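Local atomic coordinates of ribulose bisphosphate carboxylase (Pyrococcus horikoshii, PDB entry 2D69), a protein that probably catalyses the addition of carbon dioxide and water to ribulose 1,5-bisphosphate, giving two molecules of 3-phosphoglycerate in an archaeal AMP degradation pathway. Residues R265-T268 and E269-L273. Numbering follows the deposited sequence.
Sequences REVT and EDLGL
R265 and E269, one turn apart near the C-terminal end of helix 258-271, form a salt bridge in which R265 NH1 donates to E269 OE1 over 2.9 Å. The bond is nearly straight (169°) and lies in the guanidinium plane, but reaches the carboxylate on its anti side, the two planes being turned 40° apart. Both chains leave with CG anti to the backbone N and bend at chi2, which brings their charged ends together. R265 NH2 adds a weak bond to the same oxygen, and a water accepts from R265 NH2 while donating to E269 OE1 at 2.8 Å. The guanidinium is further held by G135 O and, weakly through NE, by I305 O; E269 OE2 pairs with R204 and R198 of the second subunit. A methionine in place of R265 would probably leave E269 OE1 without this charged mate and G135 O without this donor.

The helix ends in a turn through G272, whose positive phi suits glycine. Here T268 O accepts from L273 N at 3.3 Å, weakly from L271 N, and also from Q137 NE2. T268 OG1 bonds to M264 O, and a water links it to L273 O, lying 2.7 Å from T268 OG1 and 2.6 Å from the carbonyl oxygen. E266 reaches K134 through OE1, while its backbone O accepts from D270 N.

On the apolar side, the side chains of V267 and L271 lie side by side, pointing the same way, and touch at V267 CG1 and L271 CD1, 3.8 Å apart, against helix 231-244. T268 and L273 cross at about a right angle and pack on V249 of strand 248-252. The turn thus leads this outer helix of the alpha/beta barrel into strand 274-278, which lies parallel to and beside 248-252.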
loop_
_atom_site.group_PDB
_atom_site.type_symbol
_atom_site.label_atom_id
_atom_site.label_comp_id
_atom_site.label_asym_id
_atom_site.label_seq_id
_atom_site.Cartn_x
_atom_site.Cartn_y
_atom_site.Cartn_z
ATOM N N ARG A 265 -7.497 -22.219 -6.146
ATOM C CA ARG A 265 -6.514 -23.131 -5.624
ATOM C C ARG A 265 -5.280 -22.387 -5.074
ATOM O O ARG A 265 -4.715 -22.828 -4.094
ATOM C CB ARG A 265 -6.090 -24.145 -6.712
ATOM C CG ARG A 265 -4.954 -25.115 -6.295
ATOM C CD ARG A 265 -5.366 -26.111 -5.223
ATOM N NE ARG A 265 -4.245 -26.975 -4.811
ATOM C CZ ARG A 265 -3.341 -26.658 -3.888
ATOM N NH1 ARG A 265 -3.399 -25.505 -3.200
ATOM N NH2 ARG A 265 -2.358 -27.508 -3.600
ATOM N N GLU A 266 -4.880 -21.261 -5.687
ATOM C CA GLU A 266 -3.816 -20.404 -5.123
ATOM C C GLU A 266 -4.274 -19.708 -3.894
ATOM O O GLU A 266 -3.539 -19.630 -2.895
ATOM C CB GLU A 266 -3.272 -19.359 -6.136
ATOM C CG GLU A 266 -2.771 -19.967 -7.416
ATOM C CD GLU A 266 -1.739 -21.029 -7.109
ATOM O OE1 GLU A 266 -1.896 -22.154 -7.611
ATOM O OE2 GLU A 266 -0.807 -20.764 -6.297
ATOM N N VAL A 267 -5.498 -19.214 -3.915
ATOM C CA VAL A 267 -6.077 -18.615 -2.676
ATOM C C VAL A 267 -6.074 -19.560 -1.482
ATOM O O VAL A 267 -5.630 -19.198 -0.381
ATOM C CB VAL A 267 -7.506 -18.118 -2.934
ATOM C CG1 VAL A 267 -8.113 -17.581 -1.671
ATOM C CG2 VAL A 267 -7.485 -16.987 -3.964
ATOM N N THR A 268 -6.587 -20.764 -1.696
ATOM C CA THR A 268 -6.656 -21.751 -0.636
ATOM C C THR A 268 -5.311 -22.263 -0.159
ATOM O O THR A 268 -5.174 -22.653 1.022
ATOM C CB THR A 268 -7.618 -22.943 -0.977
ATOM O OG1 THR A 268 -7.212 -23.672 -2.163
ATOM C CG2 THR A 268 -9.045 -22.458 -1.231
ATOM N N GLU A 269 -4.323 -22.269 -1.041
ATOM C CA GLU A 269 -2.926 -22.562 -0.671
ATOM C C GLU A 269 -2.451 -21.568 0.349
ATOM O O GLU A 269 -1.683 -21.901 1.238
ATOM C CB GLU A 269 -1.997 -22.499 -1.916
ATOM C CG GLU A 269 -0.517 -22.827 -1.642
ATOM C CD GLU A 269 -0.294 -24.278 -1.222
ATOM O OE1 GLU A 269 -1.188 -25.119 -1.421
ATOM O OE2 GLU A 269 0.774 -24.588 -0.681
ATOM N N ASP A 270 -2.860 -20.318 0.211
ATOM C CA ASP A 270 -2.419 -19.316 1.175
ATOM C C ASP A 270 -3.163 -19.361 2.503
ATOM O O ASP A 270 -2.638 -18.927 3.503
ATOM C CB ASP A 270 -2.528 -17.905 0.582
ATOM C CG ASP A 270 -1.455 -17.620 -0.441
ATOM O OD1 ASP A 270 -0.408 -18.327 -0.429
ATOM O OD2 ASP A 270 -1.611 -16.702 -1.277
ATOM N N LEU A 271 -4.388 -19.860 2.503
ATOM C CA LEU A 271 -5.236 -19.782 3.687
ATOM C C LEU A 271 -5.395 -21.099 4.448
ATOM O O LEU A 271 -6.083 -21.140 5.437
ATOM C CB LEU A 271 -6.611 -19.266 3.284
ATOM C CG LEU A 271 -6.704 -17.890 2.624
ATOM C CD1 LEU A 271 -8.079 -17.639 2.168
ATOM C CD2 LEU A 271 -6.295 -16.793 3.612
ATOM N N GLY A 272 -4.772 -22.176 3.990
ATOM C CA GLY A 272 -4.954 -23.481 4.621
ATOM C C GLY A 272 -6.334 -24.135 4.523
ATOM O O GLY A 272 -6.806 -24.757 5.466
ATOM N N LEU A 273 -7.001 -23.961 3.382
ATOM C CA LEU A 273 -8.340 -24.458 3.196
ATOM C C LEU A 273 -8.362 -25.676 2.247
ATOM O O LEU A 273 -7.801 -25.593 1.143
ATOM C CB LEU A 273 -9.173 -23.323 2.572
ATOM C CG LEU A 273 -9.364 -22.058 3.421
ATOM C CD1 LEU A 273 -10.014 -20.963 2.602
ATOM C CD2 LEU A 273 -10.233 -22.368 4.645
HETATM O O HOH W 1 -0.062 -27.641 -1.311
HETATM O O HOH W 2 -0.707 -19.195 -3.260
HETATM O O HOH W 3 -6.155 -25.809 -0.898
#